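Local coordinates for glyoxylate-induced Protein (Pseudomonas aeruginosa, PDB 1SQ4) that has no established function but, as a two-domain cupin with a double beta barrel, may act as a ureidoglycine aminohydrolase, at residues Val73-Asn78 with Thr136-Ile141; Tyr6-Gly11 with Phe95-Glu100; Pro47-Met52 with Gly79-Pro84; Met38-Thr43 with Arg53-Ala58. One frame throughout, in Å; residues are numbered along the deposited sequence.

Contact 1. Residues Val73-Asn78 with Thr136-Ile141; sequences VELAPN and TRFHWI
Val-73, Glu-74 and Leu-75 pair with Phe-138, Arg-137 and Thr-136 on two neighbouring antiparallel strands of a cupin barrel sheet. Four backbone bonds join them: Val-73 and Phe-138 exchange one reciprocal pair, Val-73 N reaching Phe-138 O at 2.9 Å, and Leu-75 and Thr-136 exchange the other. Glu-74 and Arg-137, the non-hydrogen-bonded pair between them, point to the opposite face of the sheet.

On the largely apolar face of Val-73, Leu-75, Thr-136 and Phe-138, Val-73 lies alongside Phe-138. Its CB stands over one face of the ring, toward the rim, in a CH-pi contact 4.0 Å from the centroid, while Leu-75 CD1 meets the edge of the same Phe-138 ring at CE1 (3.8 Å).

On the other face Glu-74 and Arg-137 run side by side. The salt bridge from Glu-74 OE1 to Arg-137 NH2 is long, 3.4 Å, with the planes turned 47° apart. Both have stronger partners elsewhere, Glu-74 OE2 with Arg-53 and Arg-137 NH1 with Glu-98; Glu-74 OE1 is also hydrogen-bonded to His-135. One largely apolar face and one bearing paired charges, on adjacent antiparallel strands, fit the wall of a cupin beta barrel.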
loop_
_atom_site.group_PDB
_atom_site.type_symbol
_atom_site.label_atom_id
_atom_site.label_comp_id
_atom_site.label_asym_id
_atom_site.label_seq_id
_atom_site.Cartn_x
_atom_site.Cartn_y
_atom_site.Cartn_z
ATOM N N VAL A 73 -16.146 27.769 20.393
ATOM C CA VAL A 73 -17.398 28.128 21.037
ATOM C C VAL A 73 -18.235 29.210 20.387
ATOM O O VAL A 73 -17.740 30.258 20.013
ATOM C CB VAL A 73 -17.135 28.521 22.488
ATOM C CG1 VAL A 73 -18.435 28.877 23.174
ATOM C CG2 VAL A 73 -16.448 27.376 23.199
ATOM N N GLU A 74 -19.523 28.939 20.278
ATOM C CA GLU A 74 -20.454 29.876 19.696
ATOM C C GLU A 74 -21.440 30.282 20.780
ATOM O O GLU A 74 -22.199 29.452 21.305
ATOM C CB GLU A 74 -21.191 29.211 18.525
ATOM C CG GLU A 74 -22.373 29.997 17.964
ATOM C CD GLU A 74 -23.162 29.228 16.905
ATOM O OE1 GLU A 74 -24.325 29.587 16.649
ATOM O OE2 GLU A 74 -22.632 28.269 16.313
ATOM N N LEU A 75 -21.407 31.555 21.145
ATOM C CA LEU A 75 -22.328 32.056 22.154
ATOM C C LEU A 75 -23.394 32.883 21.491
ATOM O O LEU A 75 -23.105 33.777 20.698
ATOM C CB LEU A 75 -21.613 32.932 23.170
ATOM C CG LEU A 75 -20.539 32.219 23.960
ATOM C CD1 LEU A 75 -19.861 33.223 24.873
ATOM C CD2 LEU A 75 -21.153 31.072 24.740
ATOM N N ALA A 76 -24.632 32.573 21.823
ATOM C CA ALA A 76 -25.752 33.308 21.291
ATOM C C ALA A 76 -25.867 34.517 22.191
ATOM O O ALA A 76 -25.242 34.580 23.254
ATOM C CB ALA A 76 -27.010 32.480 21.375
ATOM N N PRO A 77 -26.665 35.502 21.779
ATOM C CA PRO A 77 -26.786 36.672 22.638
ATOM C C PRO A 77 -27.110 36.264 24.065
ATOM O O PRO A 77 -27.919 35.362 24.296
ATOM C CB PRO A 77 -27.901 37.458 21.973
ATOM C CG PRO A 77 -27.654 37.182 20.523
ATOM C CD PRO A 77 -27.401 35.689 20.518
ATOM N N ASN A 78 -26.442 36.922 25.011
ATOM C CA ASN A 78 -26.637 36.693 26.437
ATOM C C ASN A 78 -26.021 35.370 26.886
ATOM O O ASN A 78 -26.194 34.958 28.028
ATOM C CB ASN A 78 -28.137 36.735 26.758
ATOM C CG ASN A 78 -28.413 36.905 28.233
ATOM O OD1 ASN A 78 -28.025 37.909 28.833
ATOM N ND2 ASN A 78 -29.086 35.924 28.834
ATOM N N THR A 136 -21.314 35.303 18.906
ATOM C CA THR A 136 -19.881 35.497 19.014
ATOM C C THR A 136 -19.207 34.135 18.906
ATOM O O THR A 136 -19.762 33.123 19.323
ATOM C CB THR A 136 -19.524 36.175 20.346
ATOM O OG1 THR A 136 -20.249 37.400 20.444
ATOM C CG2 THR A 136 -18.039 36.476 20.415
ATOM N N ARG A 137 -18.010 34.103 18.342
ATOM C CA ARG A 137 -17.323 32.839 18.195
ATOM C C ARG A 137 -15.854 32.972 18.524
ATOM O O ARG A 137 -15.168 33.866 18.022
ATOM C CB ARG A 137 -17.520 32.320 16.771
ATOM C CG ARG A 137 -18.995 32.224 16.362
ATOM C CD ARG A 137 -19.145 31.616 14.986
ATOM N NE ARG A 137 -20.507 31.163 14.753
ATOM C CZ ARG A 137 -21.523 31.968 14.480
ATOM N NH1 ARG A 137 -21.331 33.277 14.393
ATOM N NH2 ARG A 137 -22.740 31.467 14.328
ATOM N N PHE A 138 -15.372 32.084 19.383
ATOM C CA PHE A 138 -13.970 32.112 19.773
ATOM C C PHE A 138 -13.373 30.729 19.953
ATOM O O PHE A 138 -14.092 29.743 20.080
ATOM C CB PHE A 138 -13.783 32.896 21.077
ATOM C CG PHE A 138 -14.482 32.285 22.268
ATOM C CD1 PHE A 138 -15.851 32.445 22.443
ATOM C CD2 PHE A 138 -13.755 31.621 23.255
ATOM C CE1 PHE A 138 -16.481 31.947 23.569
ATOM C CE2 PHE A 138 -14.379 31.118 24.384
ATOM C CZ PHE A 138 -15.737 31.290 24.546
ATOM N N HIS A 139 -12.045 30.683 19.973
ATOM C CA HIS A 139 -11.306 29.447 20.160
ATOM C C HIS A 139 -10.873 29.371 21.610
ATOM O O HIS A 139 -10.470 30.373 22.190
ATOM C CB HIS A 139 -10.065 29.402 19.260
ATOM C CG HIS A 139 -10.360 29.094 17.827
ATOM N ND1 HIS A 139 -9.805 28.022 17.166
ATOM C CD2 HIS A 139 -11.142 29.730 16.918
ATOM C CE1 HIS A 139 -10.229 28.008 15.916
ATOM N NE2 HIS A 139 -11.042 29.035 15.741
ATOM N N TRP A 140 -10.951 28.182 22.192
ATOM C CA TRP A 140 -10.563 27.992 23.578
ATOM C C TRP A 140 -9.567 26.835 23.645
ATOM O O TRP A 140 -9.922 25.668 23.492
ATOM C CB TRP A 140 -11.816 27.710 24.411
ATOM C CG TRP A 140 -11.618 27.568 25.907
ATOM C CD1 TRP A 140 -10.472 27.775 26.612
ATOM C CD2 TRP A 140 -12.593 27.110 26.857
ATOM N NE1 TRP A 140 -10.666 27.461 27.943
ATOM C CE2 TRP A 140 -11.964 27.047 28.117
ATOM C CE3 TRP A 140 -13.946 26.733 26.763
ATOM C CZ2 TRP A 140 -12.624 26.630 29.272
ATOM C CZ3 TRP A 140 -14.605 26.317 27.920
ATOM C CH2 TRP A 140 -13.939 26.268 29.151
ATOM N N ILE A 141 -8.306 27.171 23.871
ATOM C CA ILE A 141 -7.263 26.174 23.943
ATOM C C ILE A 141 -6.882 25.893 25.399
ATOM O O ILE A 141 -6.504 26.804 26.137
ATOM C CB ILE A 141 -6.057 26.663 23.144
ATOM C CG1 ILE A 141 -6.495 26.953 21.713
ATOM C CG2 ILE A 141 -4.975 25.624 23.153
ATOM C CD1 ILE A 141 -5.488 27.703 20.887
#

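Contact 2. Residues Tyr6-Gly11 with Phe95-Glu100; sequences YYAPHG and FVVEGE
Val-97 lies at the apolar centre, its CB 3.8 Å from Tyr-6 CB and its CG2 3.6 Å from Ala-8 CB. The small methyl of Ala-8 suits a place where the irregular N-terminal chain runs close over a strand, and the branched valine meets two residues of that chain at once. Beside this patch the rings of Tyr-6 and Phe-95 form a T-shaped (edge-to-face) pair: Phe-95 turns its edge to the face of Tyr-6, the planes 87° apart and the centroids separated by 5.6 Å. Phe-95 CZ is the atom that reaches Tyr-6, 3.9 Å from its CE1. Tyr-6 keeps a polar end beyond the packing, where its OH is hydrogen-bonded to Glu-161.

Val-97 and Glu-98 both face Arg-137 on the neighbouring cupin strand, a classic beta bulge at the end of strand 90-98. Past the bulge the Glu-98 chain is extended, with CG anti to the backbone N (chi1 -165°), and its carboxylate meets the NE2 edge of the His-10 ring, the two planes 77° apart.

There His-10 NE2 donates to Glu-98 OE1 over 3.0 Å, using the syn lone pair of that oxygen, and the acceptor lies somewhat out of the imidazole plane. A second bond, from His-10 NE2 to Glu-98 OE2, is weak at 3.4 Å. Arg-137 is the stronger partner of Glu-98 OE1, while His-10 itself stands exposed at the surface.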
loop_
_atom_site.group_PDB
_atom_site.type_symbol
_atom_site.label_atom_id
_atom_site.label_comp_id
_atom_site.label_asym_id
_atom_site.label_seq_id
_atom_site.Cartn_x
_atom_site.Cartn_y
_atom_site.Cartn_z
ATOM N N TYR A 6 -11.113 36.399 9.833
ATOM C CA TYR A 6 -10.914 35.106 10.457
ATOM C C TYR A 6 -12.115 34.218 10.178
ATOM O O TYR A 6 -13.258 34.652 10.267
ATOM C CB TYR A 6 -10.732 35.276 11.959
ATOM C CG TYR A 6 -9.761 36.364 12.351
ATOM C CD1 TYR A 6 -8.379 36.151 12.343
ATOM C CD2 TYR A 6 -10.232 37.599 12.768
ATOM C CE1 TYR A 6 -7.492 37.162 12.758
ATOM C CE2 TYR A 6 -9.371 38.602 13.176
ATOM C CZ TYR A 6 -8.013 38.386 13.175
ATOM O OH TYR A 6 -7.212 39.404 13.630
ATOM N N TYR A 7 -11.855 32.972 9.818
ATOM C CA TYR A 7 -12.937 32.053 9.538
ATOM C C TYR A 7 -13.562 31.581 10.841
ATOM O O TYR A 7 -12.871 31.422 11.854
ATOM C CB TYR A 7 -12.431 30.850 8.739
ATOM C CG TYR A 7 -13.448 29.744 8.612
ATOM C CD1 TYR A 7 -13.609 28.793 9.620
ATOM C CD2 TYR A 7 -14.259 29.641 7.479
ATOM C CE1 TYR A 7 -14.550 27.762 9.497
ATOM C CE2 TYR A 7 -15.206 28.611 7.354
ATOM C CZ TYR A 7 -15.341 27.677 8.360
ATOM O OH TYR A 7 -16.244 26.643 8.223
ATOM N N ALA A 8 -14.875 31.363 10.802
ATOM C CA ALA A 8 -15.623 30.899 11.965
ATOM C C ALA A 8 -16.766 29.987 11.529
ATOM O O ALA A 8 -17.583 30.358 10.692
ATOM C CB ALA A 8 -16.168 32.083 12.750
ATOM N N PRO A 9 -16.835 28.778 12.106
ATOM C CA PRO A 9 -17.872 27.800 11.787
ATOM C C PRO A 9 -19.229 28.391 12.071
ATOM O O PRO A 9 -19.370 29.264 12.929
ATOM C CB PRO A 9 -17.580 26.653 12.743
ATOM C CG PRO A 9 -16.146 26.807 13.055
ATOM C CD PRO A 9 -15.995 28.284 13.208
ATOM N N HIS A 10 -20.226 27.900 11.351
ATOM C CA HIS A 10 -21.593 28.356 11.529
ATOM C C HIS A 10 -22.516 27.154 11.651
ATOM O O HIS A 10 -23.686 27.289 12.001
ATOM C CB HIS A 10 -22.014 29.257 10.361
ATOM C CG HIS A 10 -21.534 30.675 10.491
ATOM N ND1 HIS A 10 -22.075 31.712 9.761
ATOM C CD2 HIS A 10 -20.579 31.225 11.275
ATOM C CE1 HIS A 10 -21.476 32.841 10.095
ATOM N NE2 HIS A 10 -20.563 32.576 11.011
ATOM N N GLY A 11 -21.971 25.974 11.374
ATOM C CA GLY A 11 -22.754 24.758 11.471
ATOM C C GLY A 11 -23.597 24.453 10.245
ATOM O O GLY A 11 -23.069 24.285 9.146
ATOM N N PHE A 95 -9.306 33.163 21.883
ATOM C CA PHE A 95 -9.054 33.891 20.655
ATOM C C PHE A 95 -10.342 34.080 19.881
ATOM O O PHE A 95 -10.809 33.161 19.204
ATOM C CB PHE A 95 -8.061 33.121 19.793
ATOM C CG PHE A 95 -7.714 33.816 18.520
ATOM C CD1 PHE A 95 -6.979 34.994 18.544
ATOM C CD2 PHE A 95 -8.163 33.323 17.300
ATOM C CE1 PHE A 95 -6.693 35.665 17.371
ATOM C CE2 PHE A 95 -7.878 33.993 16.118
ATOM C CZ PHE A 95 -7.146 35.168 16.150
ATOM N N VAL A 96 -10.911 35.276 19.954
ATOM C CA VAL A 96 -12.162 35.529 19.260
ATOM C C VAL A 96 -11.982 35.729 17.761
ATOM O O VAL A 96 -11.115 36.480 17.321
ATOM C CB VAL A 96 -12.881 36.737 19.874
ATOM C CG1 VAL A 96 -11.934 37.895 19.932
ATOM C CG2 VAL A 96 -14.117 37.086 19.057
ATOM N N VAL A 97 -12.816 35.042 16.985
ATOM C CA VAL A 97 -12.753 35.133 15.535
ATOM C C VAL A 97 -13.958 35.836 14.921
ATOM O O VAL A 97 -13.908 36.275 13.774
ATOM C CB VAL A 97 -12.615 33.740 14.887
ATOM C CG1 VAL A 97 -11.284 33.131 15.258
ATOM C CG2 VAL A 97 -13.753 32.844 15.328
ATOM N N GLU A 98 -15.045 35.949 15.670
ATOM C CA GLU A 98 -16.219 36.618 15.141
ATOM C C GLU A 98 -17.072 37.090 16.282
ATOM O O GLU A 98 -17.299 36.354 17.243
ATOM C CB GLU A 98 -17.022 35.671 14.270
ATOM C CG GLU A 98 -18.053 36.333 13.401
ATOM C CD GLU A 98 -18.746 35.319 12.533
ATOM O OE1 GLU A 98 -19.744 34.732 12.995
ATOM O OE2 GLU A 98 -18.271 35.077 11.400
ATOM N N GLY A 99 -17.539 38.330 16.170
ATOM C CA GLY A 99 -18.367 38.910 17.211
ATOM C C GLY A 99 -17.549 39.575 18.305
ATOM O O GLY A 99 -16.341 39.774 18.165
ATOM N N GLU A 100 -18.216 39.928 19.396
ATOM C CA GLU A 100 -17.550 40.568 20.519
ATOM C C GLU A 100 -17.797 39.775 21.797
ATOM O O GLU A 100 -18.939 39.483 22.147
ATOM C CB GLU A 100 -18.065 41.991 20.697
ATOM C CG GLU A 100 -17.458 42.744 21.871
ATOM C CD GLU A 100 -18.309 43.941 22.283
ATOM O OE1 GLU A 100 -18.815 44.645 21.372
ATOM O OE2 GLU A 100 -18.461 44.179 23.508
#

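Contact 3. Residues Pro47-Met52 with Gly79-Pro84; sequences PFWDNM and GGSDKP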
loop_
_atom_site.group_PDB
_atom_site.type_symbol
_atom_site.label_atom_id
_atom_site.label_comp_id
_atom_site.label_asym_id
_atom_site.label_seq_id
_atom_site.Cartn_x
_atom_site.Cartn_y
_atom_site.Cartn_z
ATOM N N PRO A 47 -21.184 22.063 31.366
ATOM C CA PRO A 47 -22.027 22.463 32.489
ATOM C C PRO A 47 -21.861 23.920 32.783
ATOM O O PRO A 47 -20.780 24.477 32.599
ATOM C CB PRO A 47 -21.496 21.625 33.641
ATOM C CG PRO A 47 -21.064 20.386 32.982
ATOM C CD PRO A 47 -20.349 20.909 31.733
ATOM N N PHE A 48 -22.939 24.535 33.241
ATOM C CA PHE A 48 -22.887 25.928 33.623
ATOM C C PHE A 48 -22.720 26.899 32.451
ATOM O O PHE A 48 -22.229 28.016 32.627
ATOM C CB PHE A 48 -21.747 26.104 34.634
ATOM C CG PHE A 48 -21.767 25.087 35.760
ATOM C CD1 PHE A 48 -22.897 24.949 36.572
ATOM C CD2 PHE A 48 -20.662 24.276 36.021
ATOM C CE1 PHE A 48 -22.921 24.035 37.628
ATOM C CE2 PHE A 48 -20.680 23.358 37.079
ATOM C CZ PHE A 48 -21.816 23.234 37.884
ATOM N N TRP A 49 -23.108 26.491 31.249
ATOM C CA TRP A 49 -22.995 27.407 30.120
ATOM C C TRP A 49 -24.359 27.700 29.512
ATOM O O TRP A 49 -25.099 26.784 29.155
ATOM C CB TRP A 49 -22.047 26.857 29.045
ATOM C CG TRP A 49 -20.575 26.957 29.387
ATOM C CD1 TRP A 49 -19.862 26.128 30.206
ATOM C CD2 TRP A 49 -19.647 27.939 28.907
ATOM N NE1 TRP A 49 -18.545 26.533 30.264
ATOM C CE2 TRP A 49 -18.388 27.644 29.476
ATOM C CE3 TRP A 49 -19.758 29.042 28.051
ATOM C CZ2 TRP A 49 -17.243 28.409 29.217
ATOM C CZ3 TRP A 49 -18.615 29.809 27.791
ATOM C CH2 TRP A 49 -17.374 29.485 28.376
ATOM N N ASP A 50 -24.685 28.986 29.406
ATOM C CA ASP A 50 -25.956 29.414 28.833
ATOM C C ASP A 50 -25.782 29.776 27.372
ATOM O O ASP A 50 -24.833 30.471 27.001
ATOM C CB ASP A 50 -26.500 30.637 29.572
ATOM C CG ASP A 50 -26.289 30.553 31.063
ATOM O OD1 ASP A 50 -26.832 29.607 31.682
ATOM O OD2 ASP A 50 -25.579 31.429 31.612
ATOM N N ASN A 51 -26.719 29.304 26.559
ATOM C CA ASN A 51 -26.737 29.556 25.125
ATOM C C ASN A 51 -25.400 29.312 24.460
ATOM O O ASN A 51 -24.902 30.148 23.714
ATOM C CB ASN A 51 -27.208 30.988 24.860
ATOM C CG ASN A 51 -28.563 31.261 25.475
ATOM O OD1 ASN A 51 -29.472 30.432 25.379
ATOM N ND2 ASN A 51 -28.713 32.422 26.107
HETATM N N MSE A 52 -24.835 28.142 24.709
HETATM C CA MSE A 52 -23.541 27.806 24.150
HETATM C C MSE A 52 -23.497 26.489 23.382
HETATM O O MSE A 52 -24.103 25.495 23.782
HETATM C CB MSE A 52 -22.518 27.768 25.278
HETATM C CG MSE A 52 -21.077 27.503 24.841
HETATM SE SE MSE A 52 -20.556 25.668 24.572
HETATM C CE MSE A 52 -19.548 25.379 26.220
ATOM N N GLY A 79 -25.285 34.719 25.988
ATOM C CA GLY A 79 -24.653 33.457 26.325
ATOM C C GLY A 79 -23.338 33.607 27.070
ATOM O O GLY A 79 -22.758 34.695 27.116
ATOM N N GLY A 80 -22.862 32.506 27.652
ATOM C CA GLY A 80 -21.613 32.532 28.397
ATOM C C GLY A 80 -21.676 31.729 29.690
ATOM O O GLY A 80 -22.453 30.783 29.789
ATOM N N SER A 81 -20.875 32.113 30.684
ATOM C CA SER A 81 -20.832 31.400 31.963
ATOM C C SER A 81 -20.089 32.103 33.119
ATOM O O SER A 81 -19.133 32.846 32.896
ATOM C CB SER A 81 -20.187 30.034 31.754
ATOM O OG SER A 81 -19.871 29.433 32.997
ATOM N N ASP A 82 -20.512 31.848 34.356
ATOM C CA ASP A 82 -19.834 32.451 35.499
ATOM C C ASP A 82 -18.911 31.463 36.187
ATOM O O ASP A 82 -18.240 31.794 37.162
ATOM C CB ASP A 82 -20.842 33.015 36.490
ATOM C CG ASP A 82 -21.604 34.184 35.914
ATOM O OD1 ASP A 82 -20.945 35.094 35.357
ATOM O OD2 ASP A 82 -22.854 34.190 36.009
ATOM N N LYS A 83 -18.885 30.244 35.661
ATOM C CA LYS A 83 -18.035 29.177 36.168
ATOM C C LYS A 83 -17.596 28.423 34.924
ATOM O O LYS A 83 -17.874 27.237 34.773
ATOM C CB LYS A 83 -18.834 28.260 37.094
ATOM C CG LYS A 83 -19.319 28.951 38.358
ATOM C CD LYS A 83 -20.512 28.238 39.016
ATOM C CE LYS A 83 -20.134 26.919 39.676
ATOM N NZ LYS A 83 -21.309 26.267 40.322
ATOM N N PRO A 84 -16.881 29.111 34.021
ATOM C CA PRO A 84 -16.387 28.548 32.760
ATOM C C PRO A 84 -15.443 27.354 32.887
ATOM O O PRO A 84 -15.623 26.341 32.211
ATOM C CB PRO A 84 -15.734 29.747 32.091
ATOM C CG PRO A 84 -15.161 30.483 33.258
ATOM C CD PRO A 84 -16.265 30.425 34.281
#
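Trp-49 and Ser-81 make the close part of this contact, next to the one bridge where Asp-50 and Gly-80 pair as antiparallel strands. Asp-50 N donates to Gly-80 O and Gly-80 N returns a bond to Asp-50 O, each 2.9 Å long. Glycine suits both places on this strand: Gly-79 lets its CA lie close to Asp-50 O, and Gly-80 has a positive phi (138°), a conformation glycine takes readily.

The broad indole of Trp-49 is held on both faces. Ser-81 CB lies over the five-membered ring, 3.7 Å from its centroid, and Met-52 CE covers the opposite face nearer the rim; Pro-84 CB approaches Trp-49 CZ2 at 3.5 Å. Ser-81 is small enough to pack against the face and still use its hydroxyl. With OG anti to the backbone N (chi1 168°), Ser-81 OG donates to Phe-48 O over 2.8 Å and accepts from Lys-83 N, the bond of an ST turn.

Outward, the contact is looser and more polar. Lys-83 NZ stands over one face of the Phe-48 ring, 4.1 Å from the centroid, a cation-pi contact between a partly exposed ring and an exposed chain; Phe-48 also packs on Asp-149 of the second subunit. Asp-50, exposed too, forms a salt bridge with Arg-129. At Asn-51, in the left-handed helical region that asparagine tolerates well, the chain turns into strand 52-57; such a corner, passing between two sheets, fits the cupin beta barrel.

Contact 4. Residues Met38-Thr43 with Arg53-Ala58; sequences MRDIVT and RMWVIA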
loop_
_atom_site.group_PDB
_atom_site.type_symbol
_atom_site.label_atom_id
_atom_site.label_comp_id
_atom_site.label_asym_id
_atom_site.label_seq_id
_atom_site.Cartn_x
_atom_site.Cartn_y
_atom_site.Cartn_z
HETATM N N MSE A 38 -17.380 20.381 11.083
HETATM C CA MSE A 38 -18.118 21.237 12.003
HETATM C C MSE A 38 -19.591 21.353 11.631
HETATM O O MSE A 38 -20.014 22.374 11.102
HETATM C CB MSE A 38 -17.529 22.644 12.001
HETATM C CG MSE A 38 -16.040 22.708 11.825
HETATM SE SE MSE A 38 -15.152 23.035 13.478
HETATM C CE MSE A 38 -14.711 21.187 13.889
ATOM N N ARG A 39 -20.372 20.325 11.924
ATOM C CA ARG A 39 -21.792 20.348 11.616
ATOM C C ARG A 39 -22.575 20.668 12.871
ATOM O O ARG A 39 -22.021 20.723 13.969
ATOM C CB ARG A 39 -22.246 18.991 11.100
ATOM C CG ARG A 39 -21.405 18.441 9.986
ATOM C CD ARG A 39 -21.729 19.077 8.667
ATOM N NE ARG A 39 -23.014 18.622 8.146
ATOM C CZ ARG A 39 -23.362 18.694 6.862
ATOM N NH1 ARG A 39 -24.555 18.270 6.455
ATOM N NH2 ARG A 39 -22.502 19.180 5.976
ATOM N N ASP A 40 -23.874 20.855 12.715
ATOM C CA ASP A 40 -24.717 21.158 13.858
ATOM C C ASP A 40 -24.888 19.989 14.805
ATOM O O ASP A 40 -24.665 20.140 15.999
ATOM C CB ASP A 40 -26.085 21.619 13.383
ATOM C CG ASP A 40 -26.055 23.015 12.817
ATOM O OD1 ASP A 40 -27.057 23.433 12.208
ATOM O OD2 ASP A 40 -25.026 23.695 12.990
ATOM N N ILE A 41 -25.283 18.830 14.274
ATOM C CA ILE A 41 -25.515 17.648 15.108
ATOM C C ILE A 41 -24.286 17.019 15.718
ATOM O O ILE A 41 -24.360 15.933 16.301
ATOM C CB ILE A 41 -26.267 16.529 14.355
ATOM C CG1 ILE A 41 -25.697 16.365 12.957
ATOM C CG2 ILE A 41 -27.751 16.830 14.325
ATOM C CD1 ILE A 41 -24.276 15.931 12.939
ATOM N N VAL A 42 -23.149 17.686 15.599
ATOM C CA VAL A 42 -21.940 17.110 16.146
ATOM C C VAL A 42 -21.321 18.024 17.202
ATOM O O VAL A 42 -20.219 17.763 17.693
ATOM C CB VAL A 42 -20.962 16.795 15.000
ATOM C CG1 VAL A 42 -20.452 18.071 14.391
ATOM C CG2 VAL A 42 -19.838 15.931 15.498
ATOM N N THR A 43 -22.058 19.076 17.565
ATOM C CA THR A 43 -21.607 20.032 18.574
ATOM C C THR A 43 -21.640 19.438 19.975
ATOM O O THR A 43 -22.292 18.430 20.209
ATOM C CB THR A 43 -22.454 21.343 18.572
ATOM O OG1 THR A 43 -23.847 21.030 18.452
ATOM C CG2 THR A 43 -22.033 22.257 17.438
ATOM N N ARG A 53 -22.766 26.492 22.276
ATOM C CA ARG A 53 -22.577 25.302 21.459
ATOM C C ARG A 53 -21.109 25.401 21.012
ATOM O O ARG A 53 -20.618 26.497 20.743
ATOM C CB ARG A 53 -23.535 25.318 20.260
ATOM C CG ARG A 53 -23.284 26.468 19.273
ATOM C CD ARG A 53 -24.464 26.754 18.325
ATOM N NE ARG A 53 -24.878 25.590 17.533
ATOM C CZ ARG A 53 -24.858 25.520 16.200
ATOM N NH1 ARG A 53 -24.439 26.547 15.455
ATOM N NH2 ARG A 53 -25.272 24.408 15.610
HETATM N N MSE A 54 -20.402 24.276 20.960
HETATM C CA MSE A 54 -19.000 24.296 20.556
HETATM C C MSE A 54 -18.595 23.074 19.748
HETATM O O MSE A 54 -19.185 21.999 19.860
HETATM C CB MSE A 54 -18.085 24.390 21.785
HETATM C CG MSE A 54 -18.152 23.182 22.707
HETATM SE SE MSE A 54 -17.078 23.320 24.330
HETATM C CE MSE A 54 -16.329 21.524 24.398
ATOM N N TRP A 55 -17.566 23.263 18.942
ATOM C CA TRP A 55 -17.032 22.210 18.124
ATOM C C TRP A 55 -15.750 21.774 18.781
ATOM O O TRP A 55 -14.871 22.601 19.019
ATOM C CB TRP A 55 -16.790 22.738 16.720
ATOM C CG TRP A 55 -18.052 22.725 15.952
ATOM C CD1 TRP A 55 -18.655 21.630 15.404
ATOM C CD2 TRP A 55 -18.931 23.830 15.707
ATOM N NE1 TRP A 55 -19.852 21.981 14.835
ATOM C CE2 TRP A 55 -20.046 23.328 15.005
ATOM C CE3 TRP A 55 -18.887 25.193 16.015
ATOM C CZ2 TRP A 55 -21.112 24.143 14.601
ATOM C CZ3 TRP A 55 -19.946 26.005 15.615
ATOM C CH2 TRP A 55 -21.043 25.475 14.915
ATOM N N VAL A 56 -15.655 20.488 19.115
ATOM C CA VAL A 56 -14.460 19.970 19.775
ATOM C C VAL A 56 -13.432 19.515 18.754
ATOM O O VAL A 56 -13.773 19.041 17.670
ATOM C CB VAL A 56 -14.779 18.773 20.721
ATOM C CG1 VAL A 56 -13.523 18.369 21.469
ATOM C CG2 VAL A 56 -15.861 19.146 21.720
ATOM N N ILE A 57 -12.165 19.677 19.105
ATOM C CA ILE A 57 -11.071 19.270 18.240
ATOM C C ILE A 57 -9.912 18.859 19.132
ATOM O O ILE A 57 -9.052 19.662 19.471
ATOM C CB ILE A 57 -10.643 20.418 17.297
ATOM C CG1 ILE A 57 -9.269 20.139 16.695
ATOM C CG2 ILE A 57 -10.564 21.701 18.062
ATOM C CD1 ILE A 57 -9.189 18.845 15.946
ATOM N N ALA A 58 -9.921 17.596 19.532
ATOM C CA ALA A 58 -8.880 17.047 20.392
ATOM C C ALA A 58 -8.610 15.617 19.925
ATOM O O ALA A 58 -9.380 15.073 19.144
ATOM C CB ALA A 58 -9.357 17.058 21.837
#
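Thr-43 comes alongside Trp-55 with their CA atoms 5.1 Å apart, where an irregular loop, turned back by a bond from Thr-43 N to Asp-40 O, lies against strand 53-57. The indole of Trp-55 is wedged into this loop. Thr-43 CG2 sits over one face, 3.6 Å from the centroid of the five-membered ring, and Met-38 CB over the opposite face at 3.7 Å. The selenium of Met-38, a selenomethionine, follows obliquely, with SE 3.6 Å from Trp-55 CB. Threonine suits its side well: its methyl faces the ring while OG1, between the backbone N and the carbonyl carbon (chi1 43°), donates to Asp-40 O.

At the ring edge, Trp-55 NE1 gives its hydrogen to Arg-39 O over 2.7 Å, with the oxygen close to the indole plane. This bond satisfies the polar atom of a buried ring and fixes its rotation. Farther out, Arg-53 NH2 reaches Asp-40 OD2 at 2.7 Å; OD2 lies near the guanidinium plane, but the nitrogen comes from above the carboxylate plane. Trp-55 CZ2 lies over a face of the guanidinium. Arg-39 makes a cation-pi contact with Phe-206 of the second subunit.

Arg-53 probably keeps Asp-40 and Glu-74 ionised, and it ties loop 38-43, through Asp-40, to strand 52-57 and, through its NH1 and Glu-74, to strand 69-76.

Contact 1 is fully buried, while contacts 2, 3 and 4 each combine buried residues with more exposed ones. Contacts 1, 2 and 4 share the six-stranded sheet: strand 69-76 lies between strands 52-57 and 136-144, and strand 90-98 flanks the latter. Salt bridges join contact 1 to contacts 2 and 4. Regular strand pairing dominates contact 1, whereas loops clasp strands by side chains in contacts 2 and 4. Contact 3, farthest from the chain centre, lies where the chain passes between this sheet and the four-stranded one; contacts 3 and 4, and Trp-140 of contact 1, touch the second subunit.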